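Local coordinates for protein AGR_C_4470p (Agrobacterium tumefaciens str. C58, PDB 2HQV) that is of unknown function but belongs to the ChuX/HutX haem-utilisation family and probably handles haem or a related ligand, at residues A63-A69 with A130-D136; G81-I85 with Q174-F178; V98-P103 with H115-I120. One frame throughout, in Å; residues are numbered along the deposited sequence.

Contact 1: A63-A69 with A130-D136; sequences AAVSAPA and AAITFVD
Antiparallel strand pairing joins edge strand 64-68 of the six-stranded sheet to the long strand 129-139; the axes of the two short segments approach to 4.3 Å, their N-to-C directions at 156°. The backbone is extended over 64-68 and 131-136, while psi turns to between -24° and -30° at A63, A69 and A130. V65/F134 and A67/I132 are hydrogen-bonded pairs (V65 N-F134 O 3.0 Å, F134 N-V65 O 2.7 Å, A67 N-I132 O 2.7 Å, I132 N-A67 O 3.2 Å); D136 N-A63 O (2.8 Å) continues the ladder. A64/V135 and S66/T133 are non-hydrogen-bonded pairs. V65 (t), A67, I132 (m) and F134 (m) share the face covered by helices 72-79 and 172-185, with A67 CB 4.2 Å from F134 CE1. A classic beta bulge at A130-A131 faces M150; water bridges A69 N and A130 O (2.8 Å each). The contact is thus apolar under the helices and mixed on the other face, where S66 OG (m) bonds T133 OG1 (m) at 2.7 Å beside A64 and V135.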
loop_
_atom_site.group_PDB
_atom_site.type_symbol
_atom_site.label_atom_id
_atom_site.label_comp_id
_atom_site.label_asym_id
_atom_site.label_seq_id
_atom_site.Cartn_x
_atom_site.Cartn_y
_atom_site.Cartn_z
ATOM N N ALA A 63 17.569 -18.744 -2.975
ATOM C CA ALA A 63 17.320 -17.366 -2.555
ATOM C C ALA A 63 15.833 -17.009 -2.603
ATOM O O ALA A 63 15.380 -16.109 -1.900
ATOM C CB ALA A 63 18.123 -16.405 -3.424
ATOM N N ALA A 64 15.085 -17.721 -3.440
ATOM C CA ALA A 64 13.651 -17.495 -3.587
ATOM C C ALA A 64 12.934 -18.842 -3.602
ATOM O O ALA A 64 12.862 -19.508 -4.632
ATOM C CB ALA A 64 13.370 -16.729 -4.874
ATOM N N VAL A 65 12.416 -19.242 -2.446
ATOM C CA VAL A 65 11.716 -20.512 -2.313
ATOM C C VAL A 65 10.239 -20.215 -2.126
ATOM O O VAL A 65 9.861 -19.517 -1.184
ATOM C CB VAL A 65 12.229 -21.305 -1.088
ATOM C CG1 VAL A 65 11.509 -22.646 -0.991
ATOM C CG2 VAL A 65 13.733 -21.510 -1.195
ATOM N N SER A 66 9.411 -20.745 -3.023
ATOM C CA SER A 66 7.967 -20.521 -2.967
ATOM C C SER A 66 7.158 -21.689 -2.412
ATOM O O SER A 66 7.498 -22.855 -2.613
ATOM C CB SER A 66 7.432 -20.189 -4.365
ATOM O OG SER A 66 7.993 -18.995 -4.870
ATOM N N ALA A 67 6.080 -21.351 -1.715
ATOM C CA ALA A 67 5.165 -22.329 -1.153
ATOM C C ALA A 67 3.859 -22.083 -1.900
ATOM O O ALA A 67 3.635 -20.983 -2.403
ATOM C CB ALA A 67 4.969 -22.081 0.344
ATOM N N PRO A 68 2.988 -23.102 -1.997
ATOM C CA PRO A 68 1.714 -22.918 -2.701
ATOM C C PRO A 68 0.756 -22.009 -1.919
ATOM O O PRO A 68 0.763 -21.992 -0.685
ATOM C CB PRO A 68 1.197 -24.347 -2.848
ATOM C CG PRO A 68 1.742 -25.029 -1.619
ATOM C CD PRO A 68 3.154 -24.495 -1.544
ATOM N N ALA A 69 -0.058 -21.251 -2.645
ATOM C CA ALA A 69 -1.009 -20.325 -2.039
ATOM C C ALA A 69 -1.876 -20.941 -0.936
ATOM O O ALA A 69 -2.279 -20.249 -0.001
ATOM C CB ALA A 69 -1.896 -19.717 -3.121
ATOM N N ALA A 130 -1.250 -15.947 -5.132
ATOM C CA ALA A 130 -0.899 -16.972 -6.105
ATOM C C ALA A 130 0.278 -17.800 -5.610
ATOM O O ALA A 130 0.461 -18.947 -6.018
ATOM C CB ALA A 130 -0.554 -16.317 -7.443
ATOM N N ALA A 131 1.069 -17.212 -4.717
ATOM C CA ALA A 131 2.235 -17.888 -4.173
ATOM C C ALA A 131 2.771 -17.117 -2.977
ATOM O O ALA A 131 2.433 -15.954 -2.774
ATOM C CB ALA A 131 3.318 -17.996 -5.250
ATOM N N ILE A 132 3.594 -17.779 -2.180
ATOM C CA ILE A 132 4.213 -17.159 -1.015
ATOM C C ILE A 132 5.685 -17.519 -1.164
ATOM O O ILE A 132 6.054 -18.690 -1.072
ATOM C CB ILE A 132 3.638 -17.734 0.294
ATOM C CG1 ILE A 132 2.131 -17.455 0.351
ATOM C CG2 ILE A 132 4.344 -17.101 1.503
ATOM C CD1 ILE A 132 1.406 -18.207 1.418
ATOM N N THR A 133 6.514 -16.512 -1.417
ATOM C CA THR A 133 7.939 -16.734 -1.642
ATOM C C THR A 133 8.848 -16.215 -0.540
ATOM O O THR A 133 8.802 -15.034 -0.184
ATOM C CB THR A 133 8.384 -16.071 -2.957
ATOM O OG1 THR A 133 7.475 -16.443 -4.001
ATOM C CG2 THR A 133 9.813 -16.501 -3.315
ATOM N N PHE A 134 9.685 -17.114 -0.027
ATOM C CA PHE A 134 10.639 -16.787 1.023
ATOM C C PHE A 134 11.906 -16.306 0.324
ATOM O O PHE A 134 12.574 -17.081 -0.368
ATOM C CB PHE A 134 10.932 -18.030 1.877
ATOM C CG PHE A 134 9.730 -18.562 2.597
ATOM C CD1 PHE A 134 8.739 -19.260 1.911
ATOM C CD2 PHE A 134 9.574 -18.341 3.962
ATOM C CE1 PHE A 134 7.608 -19.729 2.571
ATOM C CE2 PHE A 134 8.450 -18.802 4.639
ATOM C CZ PHE A 134 7.459 -19.499 3.947
ATOM N N VAL A 135 12.222 -15.024 0.499
ATOM C CA VAL A 135 13.385 -14.417 -0.138
ATOM C C VAL A 135 14.525 -14.214 0.858
ATOM O O VAL A 135 14.386 -13.510 1.854
ATOM C CB VAL A 135 12.986 -13.072 -0.783
ATOM C CG1 VAL A 135 14.161 -12.464 -1.533
ATOM C CG2 VAL A 135 11.799 -13.293 -1.726
ATOM N N ASP A 136 15.653 -14.855 0.570
ATOM C CA ASP A 136 16.836 -14.806 1.423
ATOM C C ASP A 136 18.003 -14.391 0.527
ATOM O O ASP A 136 18.585 -15.222 -0.166
ATOM C CB ASP A 136 17.076 -16.206 2.016
ATOM C CG ASP A 136 18.308 -16.278 2.903
ATOM O OD1 ASP A 136 19.120 -15.324 2.902
ATOM O OD2 ASP A 136 18.463 -17.307 3.603
HETATM O O HOH W 1 0.036 -21.632 -5.408
#

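Contact 2: G81-I85 with Q174-F178; sequences GWGEI and QLAKF
Segment 81-85 runs as an irregular loop from helix 72-79 into strand 85-90, while 174-178 is regular helix within 172-185; the closest CA pair is W82-Q174, 5.5 Å. G83, at phi/psi 90/-152, has a conformation that by itself calls for glycine, and here the loop turns so that the carbonyls of W82 and E84 converge on one donor. That donor is the amide of Q174, whose chain is extended (chi1 and chi2 both t) with chi3 at 86°: NE2 lies 2.8 Å from W82 O and 3.0 Å from E84 O, with N-H...O angles of 176° and 178°. Q174 OE1 is taken by the backbone N of R163, so both ends of the amide are used. One helical turn on, K177 (m, then t throughout) stretches back over the loop to place NZ 2.8 Å from G81 O. The W82 indole (chi1 m, chi2 8°) lies against the helix. K177 CB sits over its five-membered ring, 3.9 Å from the centroid and 27° off the normal, a CH-pi contact, and W82 CH2 meets F178 CD1 at 3.9 Å, near the plane of the F178 ring. At this helix-loop junction, K177 and Q174 thus satisfy three loop carbonyls, those of G81, W82 and E84, while the indole packs on K177 CB and F178.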
loop_
_atom_site.group_PDB
_atom_site.type_symbol
_atom_site.label_atom_id
_atom_site.label_comp_id
_atom_site.label_asym_id
_atom_site.label_seq_id
_atom_site.Cartn_x
_atom_site.Cartn_y
_atom_site.Cartn_z
ATOM N N GLY A 81 3.938 -16.396 15.545
ATOM C CA GLY A 81 4.732 -16.804 16.691
ATOM C C GLY A 81 6.157 -16.292 16.607
ATOM O O GLY A 81 6.968 -16.564 17.489
ATOM N N TRP A 82 6.457 -15.534 15.554
ATOM C CA TRP A 82 7.805 -15.003 15.347
ATOM C C TRP A 82 8.127 -13.754 16.156
ATOM O O TRP A 82 9.270 -13.306 16.172
ATOM C CB TRP A 82 8.031 -14.687 13.866
ATOM C CG TRP A 82 8.093 -15.875 12.942
ATOM C CD1 TRP A 82 7.814 -17.182 13.244
ATOM C CD2 TRP A 82 8.431 -15.850 11.549
ATOM N NE1 TRP A 82 7.959 -17.967 12.123
ATOM C CE2 TRP A 82 8.337 -17.177 11.069
ATOM C CE3 TRP A 82 8.803 -14.832 10.658
ATOM C CZ2 TRP A 82 8.602 -17.515 9.732
ATOM C CZ3 TRP A 82 9.067 -15.168 9.322
ATOM C CH2 TRP A 82 8.964 -16.502 8.876
ATOM N N GLY A 83 7.133 -13.188 16.827
ATOM C CA GLY A 83 7.376 -11.988 17.602
ATOM C C GLY A 83 7.160 -10.756 16.744
ATOM O O GLY A 83 6.385 -10.791 15.790
ATOM N N GLU A 84 7.847 -9.666 17.065
ATOM C CA GLU A 84 7.689 -8.435 16.296
ATOM C C GLU A 84 8.449 -8.476 14.973
ATOM O O GLU A 84 9.674 -8.530 14.950
ATOM C CB GLU A 84 8.158 -7.227 17.117
ATOM C CG GLU A 84 7.894 -5.887 16.436
ATOM C CD GLU A 84 8.494 -4.710 17.193
ATOM O OE1 GLU A 84 8.345 -3.561 16.729
ATOM O OE2 GLU A 84 9.113 -4.935 18.252
ATOM N N ILE A 85 7.710 -8.455 13.872
ATOM C CA ILE A 85 8.315 -8.472 12.547
ATOM C C ILE A 85 8.129 -7.098 11.900
ATOM O O ILE A 85 7.698 -6.150 12.554
ATOM C CB ILE A 85 7.671 -9.582 11.654
ATOM C CG1 ILE A 85 6.137 -9.498 11.683
ATOM C CG2 ILE A 85 8.100 -10.950 12.157
ATOM C CD1 ILE A 85 5.530 -8.276 10.981
ATOM N N GLN A 174 14.183 -15.197 15.682
ATOM C CA GLN A 174 13.267 -15.005 14.562
ATOM C C GLN A 174 13.855 -15.579 13.279
ATOM O O GLN A 174 13.176 -16.277 12.529
ATOM C CB GLN A 174 12.991 -13.516 14.382
ATOM C CG GLN A 174 11.770 -13.209 13.543
ATOM C CD GLN A 174 11.396 -11.750 13.626
ATOM O OE1 GLN A 174 11.919 -10.926 12.884
ATOM N NE2 GLN A 174 10.498 -11.417 14.550
ATOM N N LEU A 175 15.127 -15.278 13.041
ATOM C CA LEU A 175 15.834 -15.764 11.860
ATOM C C LEU A 175 15.772 -17.281 11.773
ATOM O O LEU A 175 15.511 -17.833 10.709
ATOM C CB LEU A 175 17.295 -15.307 11.892
ATOM C CG LEU A 175 18.181 -15.805 10.746
ATOM C CD1 LEU A 175 17.571 -15.397 9.405
ATOM C CD2 LEU A 175 19.586 -15.229 10.897
ATOM N N ALA A 176 16.017 -17.954 12.897
ATOM C CA ALA A 176 15.984 -19.415 12.936
ATOM C C ALA A 176 14.623 -19.964 12.485
ATOM O O ALA A 176 14.558 -20.944 11.737
ATOM C CB ALA A 176 16.312 -19.912 14.350
ATOM N N LYS A 177 13.541 -19.333 12.937
ATOM C CA LYS A 177 12.194 -19.772 12.562
ATOM C C LYS A 177 11.945 -19.549 11.073
ATOM O O LYS A 177 11.296 -20.358 10.412
ATOM C CB LYS A 177 11.138 -19.023 13.384
ATOM C CG LYS A 177 11.263 -19.259 14.891
ATOM C CD LYS A 177 10.205 -18.505 15.671
ATOM C CE LYS A 177 10.340 -18.754 17.170
ATOM N NZ LYS A 177 9.280 -18.036 17.935
ATOM N N PHE A 178 12.454 -18.440 10.548
ATOM C CA PHE A 178 12.304 -18.139 9.126
ATOM C C PHE A 178 13.011 -19.234 8.310
ATOM O O PHE A 178 12.415 -19.859 7.427
ATOM C CB PHE A 178 12.938 -16.778 8.801
ATOM C CG PHE A 178 13.124 -16.536 7.325
ATOM C CD1 PHE A 178 12.102 -15.990 6.557
ATOM C CD2 PHE A 178 14.311 -16.900 6.694
ATOM C CE1 PHE A 178 12.255 -15.808 5.179
ATOM C CE2 PHE A 178 14.472 -16.722 5.313
ATOM C CZ PHE A 178 13.436 -16.173 4.557
#

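Contact 3: V98-P103 with H115-I120; sequences VPGHLP and HGDSPI
V98, in strand 94-100, outermost in this chain's large sheet, turns its side chain (t) toward the 115-120 loop between strands 111-114 and 123-124 of the small antiparallel sheet; its CG1 lies 3.7 Å from I120 CG1 and 4.1 Å from P119 CG. P99 O is 3.4 Å from P119 CG. G100 has phi/psi 163/169, angles that call for glycine, and a CB would clash with S118 OG. S118 OG (t) donates to H101 O at 2.7 Å and accepts from I120 N at 3.1 Å, forming an ST turn. L102 (m,t) brings CD2 to 4.1 Å from I120 CD1. P103 faces the loop, its CB 3.6 Å from G116 N and its CG 3.5 Å from I120 O. I120 (m,t) also packs on I85 and M87. V98 and P119 each meet their counterpart in the second subunit, at the dimer interface. One serine hydroxyl thus ties the loop to the H101 carbonyl while fixing its own turn, with I120 packed among V98, L102 and P103.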
loop_
_atom_site.group_PDB
_atom_site.type_symbol
_atom_site.label_atom_id
_atom_site.label_comp_id
_atom_site.label_asym_id
_atom_site.label_seq_id
_atom_site.Cartn_x
_atom_site.Cartn_y
_atom_site.Cartn_z
ATOM N N VAL A 98 5.674 -1.029 8.954
ATOM C CA VAL A 98 5.067 -1.096 10.272
ATOM C C VAL A 98 5.605 -2.251 11.104
ATOM O O VAL A 98 5.468 -3.416 10.730
ATOM C CB VAL A 98 3.531 -1.267 10.161
ATOM C CG1 VAL A 98 2.874 -1.099 11.540
ATOM C CG2 VAL A 98 2.964 -0.261 9.153
ATOM N N PRO A 99 6.252 -1.939 12.233
ATOM C CA PRO A 99 6.781 -3.003 13.090
ATOM C C PRO A 99 5.652 -3.467 14.008
ATOM O O PRO A 99 4.836 -2.656 14.453
ATOM C CB PRO A 99 7.890 -2.301 13.859
ATOM C CG PRO A 99 7.326 -0.920 14.047
ATOM C CD PRO A 99 6.734 -0.615 12.672
ATOM N N GLY A 100 5.589 -4.764 14.276
ATOM C CA GLY A 100 4.555 -5.267 15.162
ATOM C C GLY A 100 4.365 -6.762 15.053
ATOM O O GLY A 100 4.930 -7.395 14.167
ATOM N N HIS A 101 3.597 -7.329 15.979
ATOM C CA HIS A 101 3.302 -8.753 15.955
ATOM C C HIS A 101 2.154 -8.930 14.972
ATOM O O HIS A 101 1.314 -8.046 14.834
ATOM C CB HIS A 101 2.845 -9.249 17.333
ATOM C CG HIS A 101 3.943 -9.338 18.347
ATOM N ND1 HIS A 101 4.550 -8.227 18.893
ATOM C CD2 HIS A 101 4.551 -10.413 18.908
ATOM C CE1 HIS A 101 5.485 -8.614 19.745
ATOM N NE2 HIS A 101 5.504 -9.934 19.771
ATOM N N LEU A 102 2.122 -10.052 14.269
ATOM C CA LEU A 102 1.021 -10.293 13.344
ATOM C C LEU A 102 -0.187 -10.769 14.143
ATOM O O LEU A 102 -0.092 -11.734 14.908
ATOM C CB LEU A 102 1.414 -11.342 12.308
ATOM C CG LEU A 102 2.445 -10.879 11.283
ATOM C CD1 LEU A 102 2.670 -11.962 10.237
ATOM C CD2 LEU A 102 1.945 -9.601 10.634
ATOM N N PRO A 103 -1.341 -10.096 13.989
ATOM C CA PRO A 103 -2.545 -10.493 14.724
ATOM C C PRO A 103 -3.307 -11.626 14.055
ATOM O O PRO A 103 -3.028 -11.991 12.913
ATOM C CB PRO A 103 -3.363 -9.209 14.749
ATOM C CG PRO A 103 -3.106 -8.661 13.389
ATOM C CD PRO A 103 -1.593 -8.871 13.206
ATOM N N HIS A 115 -7.054 -8.006 12.801
ATOM C CA HIS A 115 -7.193 -7.010 13.855
ATOM C C HIS A 115 -6.840 -7.653 15.193
ATOM O O HIS A 115 -7.324 -8.738 15.522
ATOM C CB HIS A 115 -8.625 -6.470 13.902
ATOM C CG HIS A 115 -9.041 -5.732 12.666
ATOM N ND1 HIS A 115 -8.427 -4.569 12.250
ATOM C CD2 HIS A 115 -10.015 -5.987 11.760
ATOM C CE1 HIS A 115 -9.006 -4.139 11.142
ATOM N NE2 HIS A 115 -9.972 -4.981 10.824
ATOM N N GLY A 116 -5.987 -6.984 15.956
ATOM C CA GLY A 116 -5.590 -7.506 17.251
ATOM C C GLY A 116 -4.792 -6.468 18.006
ATOM O O GLY A 116 -4.845 -5.283 17.676
ATOM N N ASP A 117 -4.055 -6.905 19.021
ATOM C CA ASP A 117 -3.236 -5.990 19.803
ATOM C C ASP A 117 -1.935 -5.745 19.049
ATOM O O ASP A 117 -0.867 -6.248 19.422
ATOM C CB ASP A 117 -2.950 -6.578 21.187
ATOM C CG ASP A 117 -2.011 -5.713 22.002
ATOM O OD1 ASP A 117 -2.268 -4.494 22.112
ATOM O OD2 ASP A 117 -1.015 -6.252 22.534
ATOM N N SER A 118 -2.042 -4.970 17.977
ATOM C CA SER A 118 -0.897 -4.644 17.137
ATOM C C SER A 118 -1.250 -3.502 16.206
ATOM O O SER A 118 -2.399 -3.370 15.783
ATOM C CB SER A 118 -0.488 -5.855 16.297
ATOM O OG SER A 118 0.464 -5.498 15.306
ATOM N N PRO A 119 -0.268 -2.648 15.886
ATOM C CA PRO A 119 -0.554 -1.533 14.981
ATOM C C PRO A 119 -0.772 -2.031 13.552
ATOM O O PRO A 119 -1.243 -1.288 12.696
ATOM C CB PRO A 119 0.687 -0.657 15.111
ATOM C CG PRO A 119 1.775 -1.649 15.407
ATOM C CD PRO A 119 1.103 -2.561 16.416
ATOM N N ILE A 120 -0.424 -3.289 13.302
ATOM C CA ILE A 120 -0.607 -3.882 11.978
ATOM C C ILE A 120 -2.043 -4.381 11.903
ATOM O O ILE A 120 -2.397 -5.356 12.558
ATOM C CB ILE A 120 0.341 -5.084 11.750
ATOM C CG1 ILE A 120 1.793 -4.611 11.746
ATOM C CG2 ILE A 120 0.002 -5.783 10.418
ATOM C CD1 ILE A 120 2.800 -5.743 11.635
#

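Overall arrangement
Contacts 1 and 3 involve the two outermost strands of the same six-stranded sheet, 64-68 and 94-100; their centres are 22 Å apart and their nearest atoms about 10 Å. Contact 2 touches both. Toward contact 1 (centres 17 Å apart) F178 continues the apolar layer, with F178 CE1 3.9 Å from F134 CD2. Toward contact 3 (centres 14 Å apart) the I85 N to G100 O approach of 3.0 Å, a probable hydrogen bond, starts the pairing of strands 85-90 and 94-100. Along the chain, the segments of contacts 1 and 2 alternate, while contact 3 is nested within the loops closed by both. No ligand marks a site here; contact 3 alone of the three reaches the second subunit.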